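Local coordinates for protein endo-1,4-beta-xylanase (Pseudoalteromonas haloplanktis, PDB 1H12) that hydrolyses internal beta-1,4 linkages of xylan as a cold-adapted enzyme of glycoside hydrolase family 8, at residues G83-V88 against F149-L154; Y203-F208 against V289-H294; R284-V289 against A349-A354. All coordinates share one frame; numbering follows the deposited sequence.

Interactions 2 and 3 share helix 283-296 and residue Val289, with centres about 8 Å apart; the helix meets the start of helix 206-215 on one side and the end of helix 342-351 on another. Interaction 1 joins helices 77-89 and 143-160, its centre about 15 Å from that of interaction 2 and about 19 Å from that of interaction 3. Aromatic packing bridges the first gap, with Phe151 CD1 3.6 Å from Phe208 CD1. Arg284 ties the helices together elsewhere, through salt bridges to Glu78 and Asp144. Bound xylose lies beside Glu342, at the start of helix 342-351, whereas interaction 3 lies at that helix's other end.

Interaction 1 (G83-V88 against F149-L154); sequences GMTAAV and FAFALL
Met84, Thr85 and Val88 meet Phe149, Phe151, Ala152 and Leu153 where two neighbouring helices run nearly side by side, 22° apart in direction, consistent with inner helices of the (alpha/alpha)6 barrel of family 8. The tight part lies around Ala152: its methyl points at helix 77-89, with Thr85 OG1 3.6 Å from Ala152 CB, and the small side chain lets the backbones close to 4.9 Å between Thr85 CA and Ala152 CA. Met84 adds a Met-aromatic contact beside this, its SD 3.6 Å from Phe149 CD1 and at the rim of the ring, 76° off the ring normal. A bend at chi3 (57°) turns CE back toward Leu153 CG. An alanine in place of Met84 would probably open a gap between the helices and leave that edge of Phe149 without its sulfur partner. Val88 is looser, offering Ala152 a single branch, CG1, 4.1 Å from Ala152 O. This end too is buried, and Val88 also touches Asn155 and Trp160 farther along. Thr85 divides its branches: OG1 is hydrogen-bonded to Ser81 O on its own helix, while CG2 meets the edge of the Phe151 ring in plane, 4.0 Å from CE2.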
loop_
_atom_site.group_PDB
_atom_site.type_symbol
_atom_site.label_atom_id
_atom_site.label_comp_id
_atom_site.label_asym_id
_atom_site.label_seq_id
_atom_site.Cartn_x
_atom_site.Cartn_y
_atom_site.Cartn_z
ATOM N N GLY A 83 8.733 -1.252 -1.536
ATOM C CA GLY A 83 9.892 -1.386 -2.412
ATOM C C GLY A 83 10.161 -2.824 -2.815
ATOM O O GLY A 83 10.482 -3.099 -3.964
ATOM N N MET A 84 10.031 -3.752 -1.870
ATOM C CA MET A 84 10.149 -5.167 -2.212
ATOM C C MET A 84 9.088 -5.598 -3.216
ATOM O O MET A 84 9.349 -6.376 -4.145
ATOM C CB MET A 84 10.047 -6.029 -0.944
ATOM C CG MET A 84 11.308 -5.993 -0.076
ATOM S SD MET A 84 11.062 -6.666 1.565
ATOM C CE MET A 84 10.479 -8.325 1.167
ATOM N N THR A 85 7.872 -5.118 -3.028
ATOM C CA THR A 85 6.785 -5.445 -3.919
ATOM C C THR A 85 7.082 -4.960 -5.340
ATOM O O THR A 85 6.905 -5.678 -6.315
ATOM C CB THR A 85 5.471 -4.906 -3.368
ATOM O OG1 THR A 85 5.212 -5.481 -2.095
ATOM C CG2 THR A 85 4.306 -5.247 -4.268
ATOM N N ALA A 86 7.545 -3.720 -5.452
ATOM C CA ALA A 86 7.901 -3.213 -6.750
ATOM C C ALA A 86 8.987 -4.040 -7.399
ATOM O O ALA A 86 8.943 -4.360 -8.601
ATOM C CB ALA A 86 8.336 -1.748 -6.632
ATOM N N ALA A 87 10.014 -4.382 -6.621
ATOM C CA ALA A 87 11.128 -5.162 -7.160
ATOM C C ALA A 87 10.670 -6.511 -7.700
ATOM O O ALA A 87 11.072 -6.925 -8.778
ATOM C CB ALA A 87 12.202 -5.303 -6.063
ATOM N N VAL A 88 9.833 -7.254 -6.943
ATOM C CA VAL A 88 9.445 -8.582 -7.423
ATOM C C VAL A 88 8.616 -8.464 -8.691
ATOM O O VAL A 88 8.734 -9.308 -9.585
ATOM C CB VAL A 88 8.798 -9.449 -6.344
ATOM C CG1 VAL A 88 7.423 -8.985 -5.911
ATOM C CG2 VAL A 88 8.739 -10.902 -6.785
ATOM N N PHE A 149 4.973 -7.375 3.104
ATOM C CA PHE A 149 6.105 -8.257 3.148
ATOM C C PHE A 149 5.694 -9.678 2.790
ATOM O O PHE A 149 6.366 -10.365 2.013
ATOM C CB PHE A 149 6.778 -8.308 4.539
ATOM C CG PHE A 149 7.597 -7.101 4.968
ATOM C CD1 PHE A 149 8.531 -6.508 4.125
ATOM C CD2 PHE A 149 7.521 -6.625 6.259
ATOM C CE1 PHE A 149 9.327 -5.486 4.559
ATOM C CE2 PHE A 149 8.330 -5.595 6.698
ATOM C CZ PHE A 149 9.237 -5.022 5.831
ATOM N N ALA A 150 4.589 -10.159 3.404
ATOM C CA ALA A 150 4.136 -11.523 3.106
ATOM C C ALA A 150 3.807 -11.689 1.639
ATOM O O ALA A 150 4.181 -12.680 1.003
ATOM C CB ALA A 150 2.930 -11.851 3.955
ATOM N N PHE A 151 3.075 -10.723 1.099
ATOM C CA PHE A 151 2.720 -10.720 -0.315
ATOM C C PHE A 151 3.982 -10.790 -1.192
ATOM O O PHE A 151 4.087 -11.606 -2.115
ATOM C CB PHE A 151 1.893 -9.481 -0.634
ATOM C CG PHE A 151 1.513 -9.371 -2.077
ATOM C CD1 PHE A 151 0.515 -10.171 -2.644
ATOM C CD2 PHE A 151 2.143 -8.459 -2.900
ATOM C CE1 PHE A 151 0.193 -10.109 -3.960
ATOM C CE2 PHE A 151 1.821 -8.354 -4.228
ATOM C CZ PHE A 151 0.842 -9.193 -4.773
ATOM N N ALA A 152 4.920 -9.888 -0.947
ATOM C CA ALA A 152 6.104 -9.828 -1.752
ATOM C C ALA A 152 6.940 -11.094 -1.675
ATOM O O ALA A 152 7.451 -11.587 -2.693
ATOM C CB ALA A 152 6.923 -8.600 -1.337
ATOM N N LEU A 153 7.081 -11.664 -0.477
ATOM C CA LEU A 153 7.842 -12.886 -0.262
ATOM C C LEU A 153 7.218 -14.095 -0.966
ATOM O O LEU A 153 7.929 -14.937 -1.539
ATOM C CB LEU A 153 8.032 -13.131 1.225
ATOM C CG LEU A 153 9.002 -12.170 1.914
ATOM C CD1 LEU A 153 8.757 -12.188 3.416
ATOM C CD2 LEU A 153 10.456 -12.503 1.601
ATOM N N LEU A 154 5.884 -14.204 -0.930
ATOM C CA LEU A 154 5.241 -15.296 -1.639
ATOM C C LEU A 154 5.491 -15.205 -3.114
ATOM O O LEU A 154 5.724 -16.227 -3.792
ATOM C CB LEU A 154 3.735 -15.302 -1.369
ATOM C CG LEU A 154 3.285 -15.816 -0.002
ATOM C CD1 LEU A 154 1.810 -15.537 0.160
ATOM C CD2 LEU A 154 3.601 -17.303 0.179
#

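Interaction 2 (Y203-F208 against V289-H294); sequences YHIPAF and VGLDAH
Ile205, Pro206, Ala207 and Phe208 form a buried, mixed apolar and polar contact with Leu291 and Asp292, in which the first turn of helix 206-215 is set against the flank of helix 283-296. Both helices belong to the (alpha/alpha)6 barrel of this family, and Ile205 holds the N-cap position of the first.

The apolar half is built on Leu291. With CG anti to the backbone N (chi1 -179°), its side chain reaches across so that both methyls bear on Ile205 CG2, CD1 lying 3.9 Å from it. CD2 also packs against Ala207 CB, and CD1 comes within 4.1 Å of Phe208 CE1. Ile205 CG2 is itself placed over the centre of the Phe208 ring, 3.6 Å above its plane, with Phe151 on the opposite face, and Tyr148 meets the ring edge-to-face. The aromatic ring is therefore covered on two faces by its own segment and by helix 143-160.

The polar half belongs to Asp292. Its carboxylate comes to the start of the neighbouring helix, where OD2 lies 2.9 Å from Ala207 N and 3.4 Å from Ala207 CB. Pro206, whose ring lacks an N-H, lays CB against the same oxygen at 3.4 Å.

Beyond the two segments, OD2 makes a salt bridge with Arg233 NH2 of helix 219-243, and OD1 is hydrogen-bonded to His302 NE2 of helix 300-318. A carboxylate buried among these partners, facing the positive end of a helix dipole and paired with an arginine, is likely to be stabilised in its ionised form.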
loop_
_atom_site.group_PDB
_atom_site.type_symbol
_atom_site.label_atom_id
_atom_site.label_comp_id
_atom_site.label_asym_id
_atom_site.label_seq_id
_atom_site.Cartn_x
_atom_site.Cartn_y
_atom_site.Cartn_z
ATOM N N TYR A 203 -5.323 -0.448 5.214
ATOM C CA TYR A 203 -4.652 -1.709 5.390
ATOM C C TYR A 203 -5.383 -2.877 4.736
ATOM O O TYR A 203 -4.876 -3.993 4.667
ATOM C CB TYR A 203 -4.462 -2.035 6.858
ATOM C CG TYR A 203 -3.590 -1.103 7.670
ATOM C CD1 TYR A 203 -2.978 0.043 7.125
ATOM C CD2 TYR A 203 -3.348 -1.371 9.008
ATOM C CE1 TYR A 203 -2.177 0.846 7.903
ATOM C CE2 TYR A 203 -2.561 -0.557 9.789
ATOM C CZ TYR A 203 -1.952 0.552 9.237
ATOM O OH TYR A 203 -1.119 1.338 10.017
ATOM N N HIS A 204 -6.624 -2.642 4.284
ATOM C CA HIS A 204 -7.490 -3.693 3.709
ATOM C C HIS A 204 -7.216 -3.853 2.224
ATOM O O HIS A 204 -7.584 -2.998 1.412
ATOM C CB HIS A 204 -8.930 -3.320 3.955
ATOM C CG HIS A 204 -9.334 -3.539 5.367
ATOM N ND1 HIS A 204 -10.021 -4.666 5.719
ATOM C CD2 HIS A 204 -9.060 -2.850 6.502
ATOM C CE1 HIS A 204 -10.172 -4.636 7.031
ATOM N NE2 HIS A 204 -9.596 -3.543 7.546
ATOM N N ILE A 205 -6.611 -5.006 1.871
ATOM C CA ILE A 205 -6.322 -5.322 0.470
ATOM C C ILE A 205 -6.900 -6.697 0.244
ATOM O O ILE A 205 -6.196 -7.714 0.362
ATOM C CB ILE A 205 -4.847 -5.218 0.142
ATOM C CG1 ILE A 205 -4.275 -3.904 0.691
ATOM C CG2 ILE A 205 -4.656 -5.350 -1.354
ATOM C CD1 ILE A 205 -2.857 -3.797 0.647
ATOM N N PRO A 206 -8.194 -6.809 -0.071
ATOM C CA PRO A 206 -8.843 -8.118 0.005
ATOM C C PRO A 206 -8.200 -9.176 -0.899
ATOM O O PRO A 206 -8.029 -10.314 -0.486
ATOM C CB PRO A 206 -10.299 -7.826 -0.339
ATOM C CG PRO A 206 -10.490 -6.411 0.142
ATOM C CD PRO A 206 -9.181 -5.707 -0.193
ATOM N N ALA A 207 -7.782 -8.785 -2.097
ATOM C CA ALA A 207 -7.184 -9.719 -3.025
ATOM C C ALA A 207 -5.922 -10.322 -2.469
ATOM O O ALA A 207 -5.586 -11.469 -2.816
ATOM C CB ALA A 207 -6.921 -9.046 -4.358
ATOM N N PHE A 208 -5.150 -9.579 -1.672
ATOM C CA PHE A 208 -3.962 -10.184 -1.061
ATOM C C PHE A 208 -4.357 -11.404 -0.222
ATOM O O PHE A 208 -3.649 -12.395 -0.210
ATOM C CB PHE A 208 -3.192 -9.196 -0.169
ATOM C CG PHE A 208 -2.336 -8.182 -0.883
ATOM C CD1 PHE A 208 -2.341 -8.028 -2.250
ATOM C CD2 PHE A 208 -1.478 -7.389 -0.123
ATOM C CE1 PHE A 208 -1.531 -7.067 -2.849
ATOM C CE2 PHE A 208 -0.710 -6.431 -0.711
ATOM C CZ PHE A 208 -0.726 -6.255 -2.072
ATOM N N VAL A 289 -9.112 -0.495 -3.568
ATOM C CA VAL A 289 -10.379 -0.897 -4.195
ATOM C C VAL A 289 -10.142 -1.174 -5.694
ATOM O O VAL A 289 -10.647 -2.163 -6.216
ATOM C CB VAL A 289 -11.469 0.141 -3.941
ATOM C CG1 VAL A 289 -12.738 -0.192 -4.710
ATOM C CG2 VAL A 289 -11.787 0.255 -2.470
ATOM N N GLY A 290 -9.404 -0.304 -6.366
ATOM C CA GLY A 290 -9.033 -0.547 -7.772
ATOM C C GLY A 290 -8.249 -1.849 -7.931
ATOM O O GLY A 290 -8.500 -2.638 -8.844
ATOM N N LEU A 291 -7.240 -2.052 -7.074
ATOM C CA LEU A 291 -6.477 -3.266 -7.076
ATOM C C LEU A 291 -7.400 -4.489 -6.968
ATOM O O LEU A 291 -7.304 -5.435 -7.739
ATOM C CB LEU A 291 -5.427 -3.202 -5.949
ATOM C CG LEU A 291 -4.486 -4.348 -5.758
ATOM C CD1 LEU A 291 -3.394 -3.907 -4.770
ATOM C CD2 LEU A 291 -5.110 -5.638 -5.264
ATOM N N ASP A 292 -8.290 -4.451 -5.983
ATOM C CA ASP A 292 -9.172 -5.562 -5.738
ATOM C C ASP A 292 -10.085 -5.810 -6.934
ATOM O O ASP A 292 -10.321 -6.977 -7.330
ATOM C CB ASP A 292 -9.964 -5.382 -4.480
ATOM C CG ASP A 292 -10.622 -6.668 -4.043
ATOM O OD1 ASP A 292 -11.886 -6.748 -4.034
ATOM O OD2 ASP A 292 -9.888 -7.621 -3.718
ATOM N N ALA A 293 -10.642 -4.740 -7.488
ATOM C CA ALA A 293 -11.495 -4.901 -8.649
ATOM C C ALA A 293 -10.752 -5.556 -9.816
ATOM O O ALA A 293 -11.262 -6.431 -10.494
ATOM C CB ALA A 293 -12.049 -3.539 -9.065
ATOM N N HIS A 294 -9.539 -5.076 -10.085
ATOM C CA HIS A 294 -8.726 -5.602 -11.179
ATOM C C HIS A 294 -8.396 -7.059 -10.945
ATOM O O HIS A 294 -8.600 -7.926 -11.819
ATOM C CB HIS A 294 -7.448 -4.766 -11.307
ATOM C CG HIS A 294 -6.631 -5.121 -12.490
ATOM N ND1 HIS A 294 -5.281 -4.854 -12.571
ATOM C CD2 HIS A 294 -6.959 -5.701 -13.671
ATOM C CE1 HIS A 294 -4.831 -5.261 -13.758
ATOM N NE2 HIS A 294 -5.834 -5.788 -14.454
#

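Interaction 3 (R284-V289 against A349-A354); sequences RVIMNV and AVALLA
Val350 is the first residue of 349-354 to touch helix 283-296. Its CG1, anti to the backbone N (chi1 178°), sits 3.6 Å from Met287 O. Met287 CG comes to 3.7 Å from Val350 CB, a contact that is tentative because the methionine side chain is modelled in two conformers. From the same position Val350 also touches Ala389 and His392 of helix 379-392, so it sits where its own helix meets helices 283-296 and 379-392.

Ala351 follows, and here the backbones come nearest, with Met287 CA and Ala351 CA 4.6 Å apart. Its methyl lies against Ile286 CG1 at 3.6 Å; Ile286 holds that branch between its backbone N and carbonyl carbon (chi1 66°), the crowded position, which brings CD1 alongside the same methyl. Ile286 O receives a CA-H...O contact from Ala351 CA at 3.4 Å, with 126° at the hydrogen. Ala351 is the small residue that lets helix 342-351 come this close to helix 283-296 within the (alpha/alpha)6 barrel of family 8.

Beyond Ala351 the chain tightens into a 3-10 turn, in which Ala354 N is hydrogen-bonded to Ala351 O. That turn brings Ala354 back toward the helix: its CB stands 4.4 Å from Val289 CG1, and both residues also touch Val306 of helix 300-318.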
loop_
_atom_site.group_PDB
_atom_site.type_symbol
_atom_site.label_atom_id
_atom_site.label_comp_id
_atom_site.label_asym_id
_atom_site.label_seq_id
_atom_site.Cartn_x
_atom_site.Cartn_y
_atom_site.Cartn_z
ATOM N N ARG A 284 -4.817 5.686 0.137
ATOM C CA ARG A 284 -4.599 4.381 -0.460
ATOM C C ARG A 284 -5.856 3.536 -0.554
ATOM O O ARG A 284 -5.828 2.517 -1.236
ATOM C CB ARG A 284 -3.522 3.601 0.357
ATOM C CG ARG A 284 -2.183 4.301 0.399
ATOM C CD ARG A 284 -1.068 3.414 0.905
ATOM N NE ARG A 284 -1.184 2.893 2.266
ATOM C CZ ARG A 284 -0.791 3.529 3.354
ATOM N NH1 ARG A 284 -0.444 4.785 3.311
ATOM N NH2 ARG A 284 -0.716 2.893 4.474
ATOM N N VAL A 285 -6.916 3.919 0.124
ATOM C CA VAL A 285 -8.105 3.078 0.142
ATOM C C VAL A 285 -8.661 2.859 -1.254
ATOM O O VAL A 285 -8.862 1.706 -1.657
ATOM C CB VAL A 285 -9.167 3.605 1.097
ATOM C CG1 VAL A 285 -10.403 2.736 1.049
ATOM C CG2 VAL A 285 -8.652 3.699 2.526
ATOM N N ILE A 286 -8.940 3.917 -2.017
ATOM C CA ILE A 286 -9.506 3.667 -3.334
ATOM C C ILE A 286 -8.486 3.048 -4.312
ATOM O O ILE A 286 -8.878 2.358 -5.245
ATOM C CB ILE A 286 -10.274 4.834 -3.930
ATOM C CG1 ILE A 286 -9.387 6.059 -4.257
ATOM C CG2 ILE A 286 -11.473 5.175 -3.038
ATOM C CD1 ILE A 286 -10.135 7.147 -5.034
ATOM N N MET A 287 -7.193 3.243 -4.054
ATOM C CA MET A 287 -6.172 2.487 -4.769
ATOM C C MET A 287 -6.372 0.974 -4.526
ATOM O O MET A 287 -6.341 0.188 -5.478
ATOM C CB MET A 287 -4.788 2.926 -4.305
ATOM C CG MET A 287 -3.641 2.285 -4.960
ATOM S SD MET A 287 -2.098 2.813 -4.254
ATOM C CE MET A 287 -1.953 2.298 -2.750
ATOM N N ASN A 288 -6.559 0.608 -3.265
ATOM C CA ASN A 288 -6.784 -0.776 -2.908
ATOM C C ASN A 288 -8.072 -1.320 -3.503
ATOM O O ASN A 288 -8.143 -2.489 -3.873
ATOM C CB ASN A 288 -6.819 -0.935 -1.404
ATOM C CG ASN A 288 -5.528 -0.629 -0.710
ATOM O OD1 ASN A 288 -4.437 -0.706 -1.313
ATOM N ND2 ASN A 288 -5.615 -0.320 0.579
ATOM N N VAL A 289 -9.112 -0.495 -3.568
ATOM C CA VAL A 289 -10.379 -0.897 -4.195
ATOM C C VAL A 289 -10.142 -1.174 -5.694
ATOM O O VAL A 289 -10.647 -2.163 -6.216
ATOM C CB VAL A 289 -11.469 0.141 -3.941
ATOM C CG1 VAL A 289 -12.738 -0.192 -4.710
ATOM C CG2 VAL A 289 -11.787 0.255 -2.470
ATOM N N ALA A 349 -5.273 7.298 -9.707
ATOM C CA ALA A 349 -5.196 6.670 -11.018
ATOM C C ALA A 349 -5.452 5.148 -10.922
ATOM O O ALA A 349 -6.113 4.570 -11.785
ATOM C CB ALA A 349 -3.893 6.965 -11.666
ATOM N N VAL A 350 -4.912 4.494 -9.885
ATOM C CA VAL A 350 -5.144 3.080 -9.722
ATOM C C VAL A 350 -6.601 2.783 -9.459
ATOM O O VAL A 350 -7.150 1.764 -9.910
ATOM C CB VAL A 350 -4.251 2.478 -8.627
ATOM C CG1 VAL A 350 -4.516 1.032 -8.418
ATOM C CG2 VAL A 350 -2.793 2.749 -8.939
ATOM N N ALA A 351 -7.261 3.676 -8.723
ATOM C CA ALA A 351 -8.668 3.533 -8.437
ATOM C C ALA A 351 -9.531 3.402 -9.680
ATOM O O ALA A 351 -10.614 2.825 -9.638
ATOM C CB ALA A 351 -9.175 4.726 -7.631
ATOM N N LEU A 352 -9.038 3.953 -10.793
ATOM C CA LEU A 352 -9.766 3.877 -12.069
ATOM C C LEU A 352 -10.034 2.496 -12.554
ATOM O O LEU A 352 -10.934 2.299 -13.386
ATOM C CB LEU A 352 -9.045 4.693 -13.139
ATOM C CG LEU A 352 -8.906 6.174 -12.836
ATOM C CD1 LEU A 352 -8.026 6.790 -13.921
ATOM C CD2 LEU A 352 -10.291 6.847 -12.755
ATOM N N LEU A 353 -9.317 1.490 -12.067
ATOM C CA LEU A 353 -9.606 0.098 -12.398
ATOM C C LEU A 353 -10.971 -0.360 -11.896
ATOM O O LEU A 353 -11.444 -1.413 -12.305
ATOM C CB LEU A 353 -8.474 -0.788 -11.909
ATOM C CG LEU A 353 -7.137 -0.570 -12.584
ATOM C CD1 LEU A 353 -5.980 -1.115 -11.776
ATOM C CD2 LEU A 353 -7.139 -1.217 -13.992
ATOM N N ALA A 354 -11.603 0.416 -11.027
ATOM C CA ALA A 354 -12.973 0.180 -10.582
ATOM C C ALA A 354 -13.937 1.260 -11.073
ATOM O O ALA A 354 -15.126 1.160 -10.748
ATOM C CB ALA A 354 -13.066 0.088 -9.058
#